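PDB 1HCU: alpha-1,2-Mannosidase from Trichoderma reesei, which probably trims alpha-1,2-linked mannose residues from the N-glycans of glycoproteins, as a calcium-dependent glycosidase of family 47. Local coordinates for residues G95-V98 / F99-N102; Q136-T139 / L140-L144; R268-L271 / G272-T276; N324-K327 / Y328-G332; A29-H32 / F33-H37. All coordinates share one frame; numbering follows the deposited sequence.

Contact 1: G95-V98 / F99-N102; sequences GSSV and FETN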
loop_
_atom_site.group_PDB
_atom_site.type_symbol
_atom_site.label_atom_id
_atom_site.label_comp_id
_atom_site.label_asym_id
_atom_site.label_seq_id
_atom_site.Cartn_x
_atom_site.Cartn_y
_atom_site.Cartn_z
ATOM N N GLY A 95 -16.086 8.274 13.942
ATOM C CA GLY A 95 -14.680 7.964 14.120
ATOM C C GLY A 95 -13.866 8.094 12.845
ATOM O O GLY A 95 -14.372 7.829 11.748
ATOM N N SER A 96 -12.607 8.509 12.982
ATOM C CA SER A 96 -11.726 8.668 11.830
ATOM C C SER A 96 -10.435 7.894 12.027
ATOM O O SER A 96 -9.742 8.086 13.026
ATOM C CB SER A 96 -11.401 10.150 11.609
ATOM O OG SER A 96 -10.348 10.308 10.663
ATOM N N SER A 97 -10.108 7.025 11.077
ATOM C CA SER A 97 -8.874 6.241 11.167
ATOM C C SER A 97 -7.674 7.122 10.868
ATOM O O SER A 97 -7.533 7.645 9.756
ATOM C CB SER A 97 -8.890 5.076 10.169
ATOM O OG SER A 97 -7.636 4.399 10.151
ATOM N N VAL A 98 -6.814 7.298 11.861
ATOM C CA VAL A 98 -5.616 8.100 11.675
ATOM C C VAL A 98 -4.808 7.515 10.507
ATOM O O VAL A 98 -4.377 8.245 9.614
ATOM C CB VAL A 98 -4.747 8.078 12.949
ATOM C CG1 VAL A 98 -3.466 8.870 12.720
ATOM C CG2 VAL A 98 -5.545 8.634 14.124
ATOM N N PHE A 99 -4.631 6.194 10.520
ATOM C CA PHE A 99 -3.880 5.468 9.485
ATOM C C PHE A 99 -4.455 5.572 8.067
ATOM O O PHE A 99 -3.772 6.024 7.143
ATOM C CB PHE A 99 -3.758 3.987 9.879
ATOM C CG PHE A 99 -3.224 3.100 8.781
ATOM C CD1 PHE A 99 -1.900 3.204 8.356
ATOM C CD2 PHE A 99 -4.051 2.156 8.173
ATOM C CE1 PHE A 99 -1.408 2.380 7.343
ATOM C CE2 PHE A 99 -3.567 1.327 7.159
ATOM C CZ PHE A 99 -2.241 1.440 6.743
ATOM N N GLU A 100 -5.699 5.141 7.889
ATOM C CA GLU A 100 -6.339 5.186 6.572
ATOM C C GLU A 100 -6.398 6.611 6.029
ATOM O O GLU A 100 -6.145 6.842 4.844
ATOM C CB GLU A 100 -7.762 4.620 6.643
ATOM C CG GLU A 100 -7.883 3.184 7.158
ATOM C CD GLU A 100 -7.151 2.171 6.284
ATOM O OE1 GLU A 100 -6.969 2.433 5.077
ATOM O OE2 GLU A 100 -6.773 1.100 6.803
ATOM N N THR A 101 -6.730 7.566 6.894
ATOM C CA THR A 101 -6.829 8.961 6.478
ATOM C C THR A 101 -5.473 9.513 6.040
ATOM O O THR A 101 -5.365 10.232 5.047
ATOM C CB THR A 101 -7.390 9.839 7.624
ATOM O OG1 THR A 101 -8.647 9.305 8.052
ATOM C CG2 THR A 101 -7.595 11.274 7.156
ATOM N N ASN A 102 -4.439 9.152 6.786
ATOM C CA ASN A 102 -3.084 9.594 6.515
ATOM C C ASN A 102 -2.541 9.154 5.159
ATOM O O ASN A 102 -2.098 9.979 4.360
ATOM C CB ASN A 102 -2.156 9.080 7.621
ATOM C CG ASN A 102 -0.693 9.317 7.306
ATOM O OD1 ASN A 102 -0.191 10.438 7.419
ATOM N ND2 ASN A 102 -0.006 8.266 6.886
#
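S97 OG accepts the backbone N-H of E100 at 3.1 Å, in a fairly straight bond (165° at the hydrogen), and so fills the N-cap position of helix 98-117. The hydroxyl is placed for this by lying anti to its own backbone N (chi1 174°), which sets it beside the carbonyl carbon, facing the amides of the opening turn. Serine suits the site because its short side chain can satisfy an amide that has no helical acceptor before it. E100 CG rests 3.2 Å from S97 OG, but the carboxylate turns away and its OE1 forms a salt bridge with R104. The carbonyl of S97 is gripped twice by one residue. T101 N donates to S97 O at 3.0 Å and T101 OG1 at 2.6 Å, the two arriving from opposite faces of the carbonyl plane. With chi1 of -56°, T101 sets OG1 beside its backbone N, facing back toward the N-terminal end, and CG2 is left for L140 and L144 of helix 127-144. A weak bond from S96 OG, 3.3 Å from T101 OG1, adds a further tie to the strand. F99 points elsewhere, its side chain about 7 Å from the bound calcium ion. The arrangement is a strand-to-helix junction with a serine N-cap, and it carries E100, one of the predicted proton donors of the family 47 active site.

Contact 2: Q136-T139 / L140-L144; sequences QAQT and LANGL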
loop_
_atom_site.group_PDB
_atom_site.type_symbol
_atom_site.label_atom_id
_atom_site.label_comp_id
_atom_site.label_asym_id
_atom_site.label_seq_id
_atom_site.Cartn_x
_atom_site.Cartn_y
_atom_site.Cartn_z
ATOM N N GLN A 136 -4.665 22.368 2.447
ATOM C CA GLN A 136 -5.642 21.403 2.943
ATOM C C GLN A 136 -4.978 20.256 3.707
ATOM O O GLN A 136 -5.546 19.744 4.669
ATOM C CB GLN A 136 -6.490 20.867 1.783
ATOM C CG GLN A 136 -7.579 21.835 1.299
ATOM C CD GLN A 136 -8.819 21.842 2.192
ATOM O OE1 GLN A 136 -9.929 21.601 1.722
ATOM N NE2 GLN A 136 -8.636 22.122 3.472
ATOM N N ALA A 137 -3.772 19.868 3.292
ATOM C CA ALA A 137 -3.048 18.783 3.960
ATOM C C ALA A 137 -2.696 19.203 5.387
ATOM O O ALA A 137 -2.862 18.437 6.333
ATOM C CB ALA A 137 -1.781 18.442 3.190
ATOM N N GLN A 138 -2.211 20.428 5.536
ATOM C CA GLN A 138 -1.858 20.933 6.850
ATOM C C GLN A 138 -3.111 21.070 7.719
ATOM O O GLN A 138 -3.083 20.763 8.906
ATOM C CB GLN A 138 -1.139 22.268 6.713
ATOM C CG GLN A 138 -0.721 22.881 8.032
ATOM C CD GLN A 138 0.346 23.936 7.853
ATOM O OE1 GLN A 138 0.329 24.691 6.884
ATOM N NE2 GLN A 138 1.282 23.998 8.792
ATOM N N THR A 139 -4.220 21.498 7.120
ATOM C CA THR A 139 -5.473 21.630 7.860
ATOM C C THR A 139 -5.885 20.261 8.410
ATOM O O THR A 139 -6.259 20.138 9.582
ATOM C CB THR A 139 -6.613 22.195 6.959
ATOM O OG1 THR A 139 -6.300 23.539 6.574
ATOM C CG2 THR A 139 -7.947 22.186 7.698
ATOM N N LEU A 140 -5.806 19.235 7.563
ATOM C CA LEU A 140 -6.154 17.871 7.959
ATOM C C LEU A 140 -5.241 17.426 9.101
ATOM O O LEU A 140 -5.700 16.934 10.137
ATOM C CB LEU A 140 -5.959 16.905 6.786
ATOM C CG LEU A 140 -6.940 15.750 6.554
ATOM C CD1 LEU A 140 -6.285 14.724 5.621
ATOM C CD2 LEU A 140 -7.342 15.092 7.858
ATOM N N ALA A 141 -3.939 17.593 8.899
ATOM C CA ALA A 141 -2.968 17.183 9.901
ATOM C C ALA A 141 -3.155 17.900 11.233
ATOM O O ALA A 141 -2.905 17.321 12.283
ATOM C CB ALA A 141 -1.553 17.404 9.385
ATOM N N ASN A 142 -3.595 19.153 11.199
ATOM C CA ASN A 142 -3.789 19.883 12.445
ATOM C C ASN A 142 -4.903 19.280 13.290
ATOM O O ASN A 142 -4.975 19.524 14.491
ATOM C CB ASN A 142 -4.055 21.370 12.174
ATOM C CG ASN A 142 -2.781 22.135 11.852
ATOM O OD1 ASN A 142 -1.715 21.839 12.399
ATOM N ND2 ASN A 142 -2.884 23.126 10.978
ATOM N N GLY A 143 -5.763 18.482 12.670
ATOM C CA GLY A 143 -6.831 17.855 13.420
ATOM C C GLY A 143 -6.379 16.469 13.830
ATOM O O GLY A 143 -6.601 16.015 14.957
ATOM N N LEU A 144 -5.724 15.796 12.900
ATOM C CA LEU A 144 -5.231 14.452 13.132
ATOM C C LEU A 144 -4.199 14.417 14.260
ATOM O O LEU A 144 -4.122 13.445 15.009
ATOM C CB LEU A 144 -4.610 13.911 11.842
ATOM C CG LEU A 144 -5.314 12.821 11.015
ATOM C CD1 LEU A 144 -6.828 12.889 11.104
ATOM C CD2 LEU A 144 -4.838 12.970 9.585
#
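Q138 and N142 sit one helical turn apart, and their side chains slant across one another with the amide planes only 25° from parallel. The touch is light: Q138 CG lies 3.7 Å from N142 ND2, so the aliphatic stem of the glutamine meets the amide of the asparagine. Q138 starts anti to its backbone N (chi1 -180°) and runs on extended, whereas N142 CG turns to the side of its own N (chi1 -78°). From these two starts both amides reach the same outside partner, Y197, whose OH bonds Q138 NE2 and N142 OD1. Long and short amides suit these places because one can offer a nitrogen and the other an oxygen to a single hydroxyl, which probably fixes how each amide is turned. Beneath them the backbone is regular, with N142 N donating to Q138 O at 2.8 Å and A141 N to A137 O at 2.9 Å. T139, on the outer side, returns its OG1 to the carbonyl of R135. L140 and A137 face another way, toward helix 98-117: L140 packs on T101 and Y105, and the small A137 lets L106 and L110 come close. A141 meets L188 of helix 182-192. Polar residues on one flank and apolar ones on the others mark an amphipathic helix, here packed between two neighbours in the helical barrel of family 47 mannosidases.

Contact 3: R268-L271 / G272-T276; sequences RWVL and GADST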
loop_
_atom_site.group_PDB
_atom_site.type_symbol
_atom_site.label_atom_id
_atom_site.label_comp_id
_atom_site.label_asym_id
_atom_site.label_seq_id
_atom_site.Cartn_x
_atom_site.Cartn_y
_atom_site.Cartn_z
ATOM N N ARG A 268 17.242 -1.021 11.318
ATOM C CA ARG A 268 16.142 -1.822 11.857
ATOM C C ARG A 268 15.491 -2.668 10.751
ATOM O O ARG A 268 14.988 -3.768 11.011
ATOM C CB ARG A 268 15.098 -0.923 12.540
ATOM C CG ARG A 268 15.629 -0.176 13.766
ATOM C CD ARG A 268 16.190 -1.130 14.828
ATOM N NE ARG A 268 15.196 -2.096 15.280
ATOM C CZ ARG A 268 15.404 -3.015 16.220
ATOM N NH1 ARG A 268 16.585 -3.107 16.822
ATOM N NH2 ARG A 268 14.422 -3.845 16.557
ATOM N N TRP A 269 15.514 -2.150 9.526
ATOM C CA TRP A 269 14.958 -2.848 8.367
ATOM C C TRP A 269 15.822 -4.071 8.026
ATOM O O TRP A 269 15.305 -5.166 7.780
ATOM C CB TRP A 269 14.932 -1.912 7.148
ATOM C CG TRP A 269 14.250 -2.510 5.947
ATOM C CD1 TRP A 269 12.913 -2.527 5.698
ATOM C CD2 TRP A 269 14.866 -3.256 4.890
ATOM N NE1 TRP A 269 12.648 -3.246 4.559
ATOM C CE2 TRP A 269 13.828 -3.706 4.040
ATOM C CE3 TRP A 269 16.190 -3.593 4.580
ATOM C CZ2 TRP A 269 14.072 -4.481 2.896
ATOM C CZ3 TRP A 269 16.432 -4.366 3.436
ATOM C CH2 TRP A 269 15.375 -4.799 2.612
ATOM N N VAL A 270 17.140 -3.868 8.015
ATOM C CA VAL A 270 18.082 -4.932 7.696
ATOM C C VAL A 270 17.926 -6.125 8.630
ATOM O O VAL A 270 18.010 -7.270 8.185
ATOM C CB VAL A 270 19.560 -4.428 7.733
ATOM C CG1 VAL A 270 20.523 -5.598 7.545
ATOM C CG2 VAL A 270 19.791 -3.403 6.609
ATOM N N LEU A 271 17.698 -5.857 9.914
ATOM C CA LEU A 271 17.507 -6.927 10.890
ATOM C C LEU A 271 16.224 -7.657 10.513
ATOM O O LEU A 271 16.184 -8.880 10.437
ATOM C CB LEU A 271 17.356 -6.353 12.302
ATOM C CG LEU A 271 18.591 -5.944 13.101
ATOM C CD1 LEU A 271 18.143 -5.221 14.357
ATOM C CD2 LEU A 271 19.417 -7.173 13.463
ATOM N N GLY A 272 15.166 -6.880 10.297
ATOM C CA GLY A 272 13.897 -7.459 9.907
ATOM C C GLY A 272 14.087 -8.304 8.658
ATOM O O GLY A 272 13.784 -9.495 8.665
ATOM N N ALA A 273 14.616 -7.684 7.604
ATOM C CA ALA A 273 14.845 -8.354 6.331
ATOM C C ALA A 273 15.619 -9.660 6.456
ATOM O O ALA A 273 15.202 -10.698 5.924
ATOM C CB ALA A 273 15.581 -7.414 5.366
ATOM N N ASP A 274 16.750 -9.603 7.148
ATOM C CA ASP A 274 17.586 -10.776 7.334
ATOM C C ASP A 274 16.856 -11.839 8.147
ATOM O O ASP A 274 16.964 -13.031 7.859
ATOM C CB ASP A 274 18.906 -10.383 8.007
ATOM C CG ASP A 274 19.794 -9.540 7.100
ATOM O OD1 ASP A 274 19.615 -9.608 5.864
ATOM O OD2 ASP A 274 20.683 -8.823 7.611
ATOM N N SER A 275 16.095 -11.407 9.146
ATOM C CA SER A 275 15.348 -12.353 9.959
ATOM C C SER A 275 14.185 -13.014 9.213
ATOM O O SER A 275 13.910 -14.185 9.444
ATOM C CB SER A 275 14.825 -11.684 11.239
ATOM O OG SER A 275 15.865 -11.505 12.170
ATOM N N THR A 276 13.495 -12.295 8.330
ATOM C CA THR A 276 12.386 -12.942 7.632
ATOM C C THR A 276 12.931 -13.888 6.569
ATOM O O THR A 276 12.306 -14.891 6.240
ATOM C CB THR A 276 11.398 -11.925 6.993
ATOM O OG1 THR A 276 11.767 -11.654 5.637
ATOM C CG2 THR A 276 11.384 -10.642 7.786
#
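D274 folds its side chain back along the preceding turn, beside V270 and pointing the same way. Its CB lies 3.2 Å from V270 O, the carbonyl that also receives D274 N at 2.8 Å. Since chi1 is -68°, CG stays on the side of the backbone N and comes within 3.1 Å of V270 O. At the tip the two oxygens part. OD2 comes to rest 3.2 Å from V270 CG1, while OD1 leaves the helix to bond Y328 OH of helix 326-344. OD2 and V270 O are both acceptors and gain nothing from each other, so the bond to the tyrosine is the polar reward of this conformation. Cutting D274 back to an alanine would probably leave the Y328 hydroxyl without this acceptor and V270 CG1 without its neighbouring carboxylate. Nearby, A273 CB sits over one face of the W269 six-membered ring, 3.8 Å from the ring centroid and 14° off the normal, a CH-pi contact. Alanine suits this place, its methyl being large enough to meet the indole without pushing it away. W269 leaves with CG anti to the backbone N (chi1 -174°), which brings the ring over A273, where Y328 meets it edge-to-face. Such i to i+4 pairs are characteristic of one face of an alpha-helix, here the face that packs on helix 326-344.

Contact 4: N324-K327 / Y328-G332; sequences NEQK and YIDFG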
loop_
_atom_site.group_PDB
_atom_site.type_symbol
_atom_site.label_atom_id
_atom_site.label_comp_id
_atom_site.label_asym_id
_atom_site.label_seq_id
_atom_site.Cartn_x
_atom_site.Cartn_y
_atom_site.Cartn_z
ATOM N N ASN A 324 22.547 -1.560 -2.360
ATOM C CA ASN A 324 23.467 -2.253 -3.265
ATOM C C ASN A 324 23.723 -3.687 -2.813
ATOM O O ASN A 324 24.841 -4.188 -2.926
ATOM C CB ASN A 324 24.809 -1.522 -3.367
ATOM C CG ASN A 324 24.699 -0.184 -4.074
ATOM O OD1 ASN A 324 24.257 -0.104 -5.222
ATOM N ND2 ASN A 324 25.107 0.879 -3.390
ATOM N N GLU A 325 22.682 -4.337 -2.300
ATOM C CA GLU A 325 22.766 -5.718 -1.832
ATOM C C GLU A 325 21.935 -6.658 -2.695
ATOM O O GLU A 325 20.715 -6.705 -2.572
ATOM C CB GLU A 325 22.269 -5.818 -0.385
ATOM C CG GLU A 325 23.227 -5.282 0.652
ATOM C CD GLU A 325 24.533 -6.052 0.678
ATOM O OE1 GLU A 325 24.494 -7.305 0.612
ATOM O OE2 GLU A 325 25.597 -5.405 0.773
ATOM N N GLN A 326 22.603 -7.418 -3.551
ATOM C CA GLN A 326 21.942 -8.369 -4.445
ATOM C C GLN A 326 21.038 -9.364 -3.723
ATOM O O GLN A 326 19.998 -9.759 -4.255
ATOM C CB GLN A 326 22.988 -9.158 -5.241
ATOM C CG GLN A 326 23.088 -8.794 -6.712
ATOM C CD GLN A 326 21.775 -8.929 -7.458
ATOM O OE1 GLN A 326 21.046 -9.891 -7.280
ATOM N NE2 GLN A 326 21.483 -7.971 -8.310
ATOM N N LYS A 327 21.451 -9.777 -2.526
ATOM C CA LYS A 327 20.691 -10.735 -1.739
ATOM C C LYS A 327 19.224 -10.305 -1.576
ATOM O O LYS A 327 18.314 -11.117 -1.753
ATOM C CB LYS A 327 21.331 -10.911 -0.355
ATOM C CG LYS A 327 21.249 -9.651 0.495
ATOM C CD LYS A 327 21.755 -9.824 1.932
ATOM C CE LYS A 327 23.279 -9.752 2.042
ATOM N NZ LYS A 327 23.710 -9.576 3.471
ATOM N N TYR A 328 19.003 -9.034 -1.234
ATOM C CA TYR A 328 17.648 -8.522 -1.041
ATOM C C TYR A 328 16.903 -8.472 -2.372
ATOM O O TYR A 328 15.696 -8.721 -2.429
ATOM C CB TYR A 328 17.688 -7.132 -0.386
ATOM C CG TYR A 328 18.332 -7.142 0.987
ATOM C CD1 TYR A 328 19.219 -6.135 1.373
ATOM C CD2 TYR A 328 18.094 -8.187 1.886
ATOM C CE1 TYR A 328 19.865 -6.174 2.620
ATOM C CE2 TYR A 328 18.727 -8.237 3.125
ATOM C CZ TYR A 328 19.612 -7.229 3.486
ATOM O OH TYR A 328 20.251 -7.288 4.708
ATOM N N ILE A 329 17.621 -8.166 -3.444
ATOM C CA ILE A 329 16.992 -8.133 -4.748
ATOM C C ILE A 329 16.582 -9.555 -5.150
ATOM O O ILE A 329 15.439 -9.781 -5.554
ATOM C CB ILE A 329 17.937 -7.533 -5.818
ATOM C CG1 ILE A 329 18.241 -6.063 -5.468
ATOM C CG2 ILE A 329 17.299 -7.659 -7.196
ATOM C CD1 ILE A 329 19.197 -5.364 -6.428
ATOM N N ASP A 330 17.493 -10.518 -5.019
ATOM C CA ASP A 330 17.177 -11.905 -5.364
ATOM C C ASP A 330 15.976 -12.419 -4.582
ATOM O O ASP A 330 15.083 -13.065 -5.145
ATOM C CB ASP A 330 18.354 -12.846 -5.077
ATOM C CG ASP A 330 19.565 -12.554 -5.930
ATOM O OD1 ASP A 330 19.415 -11.902 -6.986
ATOM O OD2 ASP A 330 20.669 -12.994 -5.541
ATOM N N PHE A 331 15.968 -12.153 -3.277
ATOM C CA PHE A 331 14.874 -12.607 -2.430
ATOM C C PHE A 331 13.568 -11.938 -2.853
ATOM O O PHE A 331 12.532 -12.588 -2.920
ATOM C CB PHE A 331 15.183 -12.326 -0.950
ATOM C CG PHE A 331 14.192 -12.938 -0.005
ATOM C CD1 PHE A 331 13.228 -12.156 0.613
ATOM C CD2 PHE A 331 14.187 -14.309 0.224
ATOM C CE1 PHE A 331 12.268 -12.728 1.443
ATOM C CE2 PHE A 331 13.229 -14.895 1.057
ATOM C CZ PHE A 331 12.268 -14.105 1.665
ATOM N N GLY A 332 13.629 -10.646 -3.165
ATOM C CA GLY A 332 12.437 -9.940 -3.604
ATOM C C GLY A 332 11.890 -10.491 -4.916
ATOM O O GLY A 332 10.676 -10.612 -5.086
#
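Q326 O accepts D330 N at 2.7 Å, and this short, nearly straight bond secures the first turn of helix 326-344. F331 N follows with K327 O at 3.0 Å. At the very start, E325 O is met only weakly, by Y328 N three residues on, E325 standing at the N-cap position. N324 just before it has positive phi and ends the previous helix in a Schellman motif, so the chain turns from one helix into the next within very few residues. The main side-chain contact is the Y328 ring beneath K327. K327 takes the crowded position, CG between the backbone N and the carbonyl carbon (chi1 66°), and this brings its stem alongside the neighbouring tyrosine. CG stands over the centre of the ring, 3.8 Å from the centroid, and CD follows at 3.6 Å from Y328 CE2. E325 also runs beside the ring, its CB 3.5 Å from Y328 CD1. Beyond these stems K327 NZ reaches E325 OE1 in a long salt bridge of 3.7 Å. A lysine and a glutamate suit this surface position because apolar methylenes can lie on the aromatic while the charges stay at the surface. The chemistry thus implies a tyrosine screened by aliphatic stems and a long, probably weak charge pair, the lysine being placed over the ring mainly by its torsion and the CH-pi contact.

Contact 5: A29-H32 / F33-H37; sequences AYHH and FAFPH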
loop_
_atom_site.group_PDB
_atom_site.type_symbol
_atom_site.label_atom_id
_atom_site.label_comp_id
_atom_site.label_asym_id
_atom_site.label_seq_id
_atom_site.Cartn_x
_atom_site.Cartn_y
_atom_site.Cartn_z
ATOM N N ALA A 29 -17.340 6.839 -14.489
ATOM C CA ALA A 29 -18.370 6.229 -13.676
ATOM C C ALA A 29 -18.372 6.838 -12.274
ATOM O O ALA A 29 -19.431 7.186 -11.747
ATOM C CB ALA A 29 -18.159 4.727 -13.607
ATOM N N TYR A 30 -17.196 6.973 -11.667
ATOM C CA TYR A 30 -17.127 7.544 -10.325
ATOM C C TYR A 30 -17.595 8.995 -10.298
ATOM O O TYR A 30 -18.344 9.400 -9.414
ATOM C CB TYR A 30 -15.698 7.457 -9.760
ATOM C CG TYR A 30 -15.480 8.346 -8.552
ATOM C CD1 TYR A 30 -14.848 9.584 -8.676
ATOM C CD2 TYR A 30 -15.983 7.992 -7.301
ATOM C CE1 TYR A 30 -14.728 10.452 -7.584
ATOM C CE2 TYR A 30 -15.869 8.855 -6.202
ATOM C CZ TYR A 30 -15.245 10.080 -6.355
ATOM O OH TYR A 30 -15.167 10.948 -5.290
ATOM N N HIS A 31 -17.147 9.768 -11.278
ATOM C CA HIS A 31 -17.503 11.178 -11.362
ATOM C C HIS A 31 -19.000 11.385 -11.528
ATOM O O HIS A 31 -19.582 12.289 -10.932
ATOM C CB HIS A 31 -16.775 11.831 -12.539
ATOM C CG HIS A 31 -17.008 13.306 -12.650
ATOM N ND1 HIS A 31 -16.795 14.005 -13.817
ATOM C CD2 HIS A 31 -17.420 14.216 -11.736
ATOM C CE1 HIS A 31 -17.068 15.284 -13.618
ATOM N NE2 HIS A 31 -17.450 15.438 -12.363
ATOM N N HIS A 32 -19.621 10.530 -12.329
ATOM C CA HIS A 32 -21.043 10.651 -12.601
ATOM C C HIS A 32 -22.003 10.085 -11.558
ATOM O O HIS A 32 -23.078 10.647 -11.348
ATOM C CB HIS A 32 -21.356 10.030 -13.966
ATOM C CG HIS A 32 -22.727 10.353 -14.471
ATOM N ND1 HIS A 32 -23.876 9.915 -13.846
ATOM C CD2 HIS A 32 -23.134 11.096 -15.528
ATOM C CE1 HIS A 32 -24.930 10.374 -14.495
ATOM N NE2 HIS A 32 -24.508 11.093 -15.520
ATOM N N PHE A 33 -21.632 8.995 -10.894
ATOM C CA PHE A 33 -22.537 8.394 -9.921
ATOM C C PHE A 33 -22.178 8.504 -8.436
ATOM O O PHE A 33 -23.051 8.323 -7.579
ATOM C CB PHE A 33 -22.751 6.912 -10.247
ATOM C CG PHE A 33 -23.345 6.655 -11.602
ATOM C CD1 PHE A 33 -22.539 6.280 -12.672
ATOM C CD2 PHE A 33 -24.719 6.738 -11.801
ATOM C CE1 PHE A 33 -23.096 5.982 -13.921
ATOM C CE2 PHE A 33 -25.284 6.444 -13.039
ATOM C CZ PHE A 33 -24.470 6.065 -14.102
ATOM N N ALA A 34 -20.918 8.797 -8.122
ATOM C CA ALA A 34 -20.490 8.871 -6.725
ATOM C C ALA A 34 -19.897 10.195 -6.253
ATOM O O ALA A 34 -20.149 10.620 -5.127
ATOM C CB ALA A 34 -19.507 7.747 -6.440
ATOM N N PHE A 35 -19.091 10.833 -7.095
ATOM C CA PHE A 35 -18.461 12.097 -6.732
ATOM C C PHE A 35 -19.484 13.078 -6.143
ATOM O O PHE A 35 -20.613 13.178 -6.626
ATOM C CB PHE A 35 -17.790 12.694 -7.968
ATOM C CG PHE A 35 -17.019 13.949 -7.699
ATOM C CD1 PHE A 35 -17.549 15.192 -8.036
ATOM C CD2 PHE A 35 -15.752 13.891 -7.117
ATOM C CE1 PHE A 35 -16.829 16.360 -7.802
ATOM C CE2 PHE A 35 -15.023 15.055 -6.874
ATOM C CZ PHE A 35 -15.562 16.294 -7.218
ATOM N N PRO A 36 -19.108 13.817 -5.079
ATOM C CA PRO A 36 -17.829 13.838 -4.359
ATOM C C PRO A 36 -17.736 12.842 -3.203
ATOM O O PRO A 36 -16.892 12.991 -2.327
ATOM C CB PRO A 36 -17.736 15.279 -3.839
ATOM C CG PRO A 36 -18.846 16.028 -4.555
ATOM C CD PRO A 36 -19.911 14.990 -4.702
ATOM N N HIS A 37 -18.609 11.842 -3.182
ATOM C CA HIS A 37 -18.573 10.848 -2.113
ATOM C C HIS A 37 -17.281 10.041 -2.224
ATOM O O HIS A 37 -16.559 10.161 -3.211
ATOM C CB HIS A 37 -19.802 9.948 -2.197
ATOM C CG HIS A 37 -21.086 10.670 -1.917
ATOM N ND1 HIS A 37 -21.482 11.021 -0.644
ATOM C CD2 HIS A 37 -22.039 11.151 -2.751
ATOM C CE1 HIS A 37 -22.622 11.686 -0.706
ATOM N NE2 HIS A 37 -22.981 11.780 -1.974
#
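Y30 OH donates to H37 O at 2.6 Å, reaching from the last turn of helix 13-33 to the loop beyond, with the carbonyl at the edge of the tyrosine ring, in its plane. At the other end Y30 O takes two amides, A34 N at 2.9 Å and F35 N at 2.8 Å, which arrive from opposite faces of its plane, the second one residue beyond a helical bond. Y30 CG is anti to the backbone N (chi1 165°), which carries the ring toward the exit loop. There the ring is packed with carbon, its CD2 lying 3.6 Å from A34 CB and its CE1 3.6 Å from F35 CD2. The Y30 and F35 planes stand 80° apart in an oblique pairing. F35 in turn offers a face to the edge of H31, with H31 CD2 3.8 Å from F35 CD1, in an offset edge-to-face contact. P36, joined through a cis peptide bond, lays its CB over a face of F35. H32 and F33 pair separately, the edge of H32 toward the face of F33, with H32 ND1 over the ring centre. A leucine in place of Y30 would probably leave H37 O without its donor and open a gap beside A34 and F35. Further out, L40 meets Y30 and A34, Y80 meets F35 edge-to-face, and D49 holds H37 ND1. Tyrosine suits the helix end because one flat group joins apolar packing to a terminal donor. The chemistry implies a helix end fixed by a carbonyl that accepts two N-H groups and by aromatic rings, with the hydroxyl pinning the exit loop.

In the fold
Along the chain the order is contact 5, at the end of helix 13-33, contact 1, where strand 96-97 gives way to helix 98-117, then contacts 2, 3 and 4 on helices 127-144, 263-280 and 326-344. Two pairs of neighbours emerge. Contacts 1 and 2 have centres about 12 Å apart and touch where helices 98-117 and 127-144 pack together. Contacts 3 and 4 are also about 12 Å apart and meet through Y328. The centres of contacts 2 and 4 lie about 38 Å apart on opposite sides of the chain's centre. Contact 5 touches none of them, its centre about 22 Å from contact 1. Such spacing fits a family 47 helical barrel, with contact 1 near the predicted catalytic residues and the calcium ion, the others farther from the chain's centre.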